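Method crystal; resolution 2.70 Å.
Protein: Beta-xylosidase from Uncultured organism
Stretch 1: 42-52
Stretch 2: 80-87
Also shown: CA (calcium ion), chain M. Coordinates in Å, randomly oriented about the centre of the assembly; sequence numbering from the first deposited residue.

Stretch 1 (42-52) NGDHFNMKDYH
Stretch 2 80-87: GRQLWDSD

Two segments of one chain, at least 32 residues apart in sequence wherever they touch, pack together and bury 634 Å² counting both sides. The CA atoms of Asn47 and Gln82 lie 5.1 Å apart and those of Lys49 and Leu83 5.3 Å, so both stretches advance in the same sense.

Stretch 1 opens with Asn42 (chi1 p), whose OD1 accepts a weak bond from Asp44 N at 3.2 Å. A type I turn then runs from Gly43 to Phe46, closed by Phe46 N to Gly43 O at 3.1 Å. Gly43 has phi/psi 70/35, a positive phi that favours glycine; an ideal CB here would lie 3.9 Å from Trp84 CH2. Asp44 (m) sets out sideways, but its carboxylate reaches the extended Arg81 (p, t, t): OD1 meets NH1 at 3.0 Å in a hydrogen-bonded salt bridge, at the edge of the guanidinium. Water 1 adds a bridge, donating to Asn42 O and Asp44 OD1, both at 2.8 Å, and accepting from Gln82 NE2 at 2.5 Å.

His45 points away. Phe46 (m, phi/psi -82/72) turns its carbonyl to stretch 2, where Phe46 O accepts from two donors, Trp84 NE1 at 3.0 Å and Gln82 NE2 at 3.3 Å. Indole and amide N-H groups thus satisfy one backbone oxygen, while Phe46 CB packs 4.1 Å from Trp84 CZ2. Trp84 (m, chi2 7°) starts away from stretch 1, yet its long ring returns to it. Gln82 (m, t) is buried at phi/psi 69/92.

Asn47 (t) points away at CB, but its OD1 comes back to 3.7 Å from Gln82 CG. Met48, at -66/153, supplies the main-chain link: its O accepts from Leu83 N at 3.1 Å and lies 3.5 Å from Gln82 CA in a CA-H...O contact. Water 2 donates to Met48 O at 2.9 Å and accepts from Gln82 N at 2.8 Å. The flexible thioether of Met48 (m, p, p) places its CE 3.4 Å from Trp84 CD1, oblique to the indole.

Lys49 (p, then t throughout) points away, which suits an exposed ammonium. The CA-to-CB bond of Asp50 (p) also points away, and both carboxylate oxygens are hydrogen-bonded elsewhere in the structure; water 3 donates to Asp50 O at 2.7 Å and Leu83 O at 3.1 Å.

Tyr51 (m, -128/133) is buried. Leu83 (m, t) lays CD1 over one face, 4.2 Å from the Tyr51 ring centroid, a CH-pi contact; Ser86 OG (p) lies over the opposite face. The phenol satisfies its polar end by donating from Tyr51 OH to Trp84 O in a very short 2.5 Å bond.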

# COMPACT_ATOMS: atom_id res chain seq x y z
N ASN A 42 -8.88 14.58 9.10
CA ASN A 42 -8.32 13.28 8.75
C ASN A 42 -8.42 12.26 9.89
O ASN A 42 -7.96 11.13 9.77
CB ASN A 42 -6.87 13.42 8.29
CG ASN A 42 -6.00 14.19 9.27
OD1 ASN A 42 -6.24 14.16 10.48
ND2 ASN A 42 -5.00 14.89 8.75
N GLY A 43 -9.03 12.68 10.99
CA GLY A 43 -9.27 11.80 12.12
C GLY A 43 -8.02 11.39 12.87
O GLY A 43 -7.93 10.27 13.37
N ASP A 44 -7.06 12.30 12.97
CA ASP A 44 -5.83 12.04 13.72
C ASP A 44 -6.11 11.87 15.21
O ASP A 44 -5.37 11.17 15.91
CB ASP A 44 -4.80 13.14 13.49
CG ASP A 44 -4.04 12.98 12.19
OD1 ASP A 44 -3.93 11.83 11.70
OD2 ASP A 44 -3.54 13.99 11.65
N HIS A 45 -7.17 12.50 15.69
CA HIS A 45 -7.55 12.39 17.10
C HIS A 45 -8.02 10.99 17.46
O HIS A 45 -8.03 10.61 18.63
CB HIS A 45 -8.61 13.43 17.47
CG HIS A 45 -9.79 13.44 16.55
ND1 HIS A 45 -9.78 14.09 15.33
CD2 HIS A 45 -11.02 12.89 16.67
CE1 HIS A 45 -10.95 13.93 14.74
NE2 HIS A 45 -11.72 13.21 15.53
N PHE A 46 -8.42 10.22 16.45
CA PHE A 46 -8.71 8.81 16.64
C PHE A 46 -7.41 8.03 16.62
O PHE A 46 -7.11 7.32 15.66
CB PHE A 46 -9.66 8.30 15.56
CG PHE A 46 -11.05 8.85 15.66
CD1 PHE A 46 -11.89 8.47 16.69
CD2 PHE A 46 -11.52 9.75 14.72
CE1 PHE A 46 -13.18 8.98 16.78
CE2 PHE A 46 -12.81 10.26 14.80
CZ PHE A 46 -13.63 9.87 15.84
N ASN A 47 -6.62 8.17 17.68
CA ASN A 47 -5.29 7.59 17.73
C ASN A 47 -5.23 6.38 18.67
O ASN A 47 -4.38 6.32 19.55
CB ASN A 47 -4.28 8.64 18.17
CG ASN A 47 -2.85 8.26 17.84
OD1 ASN A 47 -2.60 7.56 16.85
ND2 ASN A 47 -1.91 8.71 18.65
N MET A 48 -6.14 5.43 18.48
CA MET A 48 -6.13 4.22 19.28
C MET A 48 -4.88 3.40 18.97
O MET A 48 -4.33 3.49 17.88
CB MET A 48 -7.39 3.39 19.03
CG MET A 48 -8.68 4.14 19.32
SD MET A 48 -9.16 5.26 17.99
CE MET A 48 -10.12 4.15 16.96
N LYS A 49 -4.43 2.60 19.94
CA LYS A 49 -3.17 1.88 19.78
C LYS A 49 -3.18 0.45 20.32
O LYS A 49 -2.16 -0.23 20.26
CB LYS A 49 -2.03 2.68 20.42
CG LYS A 49 -2.28 3.07 21.87
CD LYS A 49 -1.13 3.90 22.42
CE LYS A 49 -1.41 4.35 23.84
NZ LYS A 49 -0.28 5.14 24.41
N ASP A 50 -4.33 -0.00 20.82
CA ASP A 50 -4.41 -1.36 21.35
C ASP A 50 -5.83 -1.94 21.36
O ASP A 50 -6.80 -1.24 21.06
CB ASP A 50 -3.80 -1.43 22.76
CG ASP A 50 -4.55 -0.57 23.76
OD1 ASP A 50 -5.24 0.37 23.33
OD2 ASP A 50 -4.44 -0.84 24.97
N TYR A 51 -5.93 -3.22 21.71
CA TYR A 51 -7.22 -3.91 21.79
C TYR A 51 -7.40 -4.61 23.13
O TYR A 51 -6.50 -5.31 23.60
CB TYR A 51 -7.33 -4.96 20.67
CG TYR A 51 -7.55 -4.39 19.29
CD1 TYR A 51 -8.32 -3.26 19.09
CD2 TYR A 51 -6.98 -5.00 18.18
CE1 TYR A 51 -8.52 -2.74 17.83
CE2 TYR A 51 -7.17 -4.49 16.91
CZ TYR A 51 -7.94 -3.36 16.74
OH TYR A 51 -8.13 -2.86 15.47
N HIS A 52 -8.56 -4.42 23.74
CA HIS A 52 -8.96 -5.19 24.90
C HIS A 52 -10.03 -6.20 24.49
O HIS A 52 -10.60 -6.09 23.40
CB HIS A 52 -9.50 -4.28 26.01
CG HIS A 52 -8.44 -3.51 26.73
ND1 HIS A 52 -8.12 -3.75 28.05
CD2 HIS A 52 -7.64 -2.50 26.33
CE1 HIS A 52 -7.16 -2.92 28.43
NE2 HIS A 52 -6.85 -2.15 27.40
N GLY A 80 2.11 1.10 11.43
CA GLY A 80 2.30 2.53 11.27
C GLY A 80 1.63 3.23 12.43
O GLY A 80 2.29 3.59 13.41
N ARG A 81 0.32 3.39 12.35
CA ARG A 81 -0.45 4.01 13.42
C ARG A 81 -1.95 3.74 13.30
O ARG A 81 -2.44 3.35 12.24
CB ARG A 81 -0.20 5.52 13.47
CG ARG A 81 -0.52 6.25 12.18
CD ARG A 81 -0.01 7.68 12.23
NE ARG A 81 -0.28 8.41 11.00
CZ ARG A 81 -1.30 9.25 10.83
NH1 ARG A 81 -2.15 9.47 11.83
NH2 ARG A 81 -1.47 9.87 9.67
N GLN A 82 -2.66 3.94 14.41
CA GLN A 82 -4.12 3.91 14.46
C GLN A 82 -4.76 2.53 14.25
O GLN A 82 -5.02 2.12 13.12
CB GLN A 82 -4.72 4.93 13.49
CG GLN A 82 -4.37 6.38 13.83
CD GLN A 82 -4.69 7.34 12.71
OE1 GLN A 82 -4.17 7.22 11.60
NE2 GLN A 82 -5.54 8.32 12.99
N LEU A 83 -5.00 1.82 15.35
CA LEU A 83 -5.76 0.58 15.34
C LEU A 83 -7.25 0.89 15.45
O LEU A 83 -7.74 1.20 16.53
CB LEU A 83 -5.37 -0.31 16.51
CG LEU A 83 -4.19 -1.27 16.33
CD1 LEU A 83 -3.99 -2.09 17.59
CD2 LEU A 83 -4.41 -2.16 15.13
N TRP A 84 -7.96 0.80 14.33
CA TRP A 84 -9.38 1.14 14.33
C TRP A 84 -10.28 -0.09 14.53
O TRP A 84 -9.84 -1.10 15.08
CB TRP A 84 -9.75 1.93 13.06
CG TRP A 84 -9.23 3.35 13.09
CD1 TRP A 84 -8.40 3.90 14.02
CD2 TRP A 84 -9.51 4.39 12.14
NE1 TRP A 84 -8.15 5.22 13.72
CE2 TRP A 84 -8.82 5.54 12.57
CE3 TRP A 84 -10.28 4.46 10.98
CZ2 TRP A 84 -8.87 6.75 11.87
CZ3 TRP A 84 -10.33 5.66 10.29
CH2 TRP A 84 -9.63 6.79 10.74
N ASP A 85 -11.54 0.01 14.11
CA ASP A 85 -12.54 -1.03 14.37
C ASP A 85 -12.16 -2.39 13.80
O ASP A 85 -12.03 -2.55 12.59
CB ASP A 85 -13.90 -0.60 13.81
CG ASP A 85 -14.94 -1.69 13.93
OD1 ASP A 85 -15.00 -2.36 14.98
OD2 ASP A 85 -15.70 -1.89 12.96
N SER A 86 -12.02 -3.38 14.68
CA SER A 86 -11.65 -4.74 14.28
C SER A 86 -12.83 -5.71 14.39
O SER A 86 -13.91 -5.34 14.86
CB SER A 86 -10.49 -5.24 15.14
OG SER A 86 -10.85 -5.25 16.51
N ASP A 87 -12.61 -6.94 13.95
CA ASP A 87 -13.62 -8.00 14.06
C ASP A 87 -12.95 -9.37 14.14
O ASP A 87 -11.82 -9.55 13.68
CB ASP A 87 -14.60 -7.94 12.88
CG ASP A 87 -15.82 -8.82 13.08
OD1 ASP A 87 -16.04 -9.28 14.22
OD2 ASP A 87 -16.56 -9.05 12.10
CA CA M . -17.65 -3.17 13.24
O HOH W 1 -5.81 9.86 11.06
O HOH W 2 -1.66 4.22 17.00
O HOH W 3 -8.29 0.26 19.42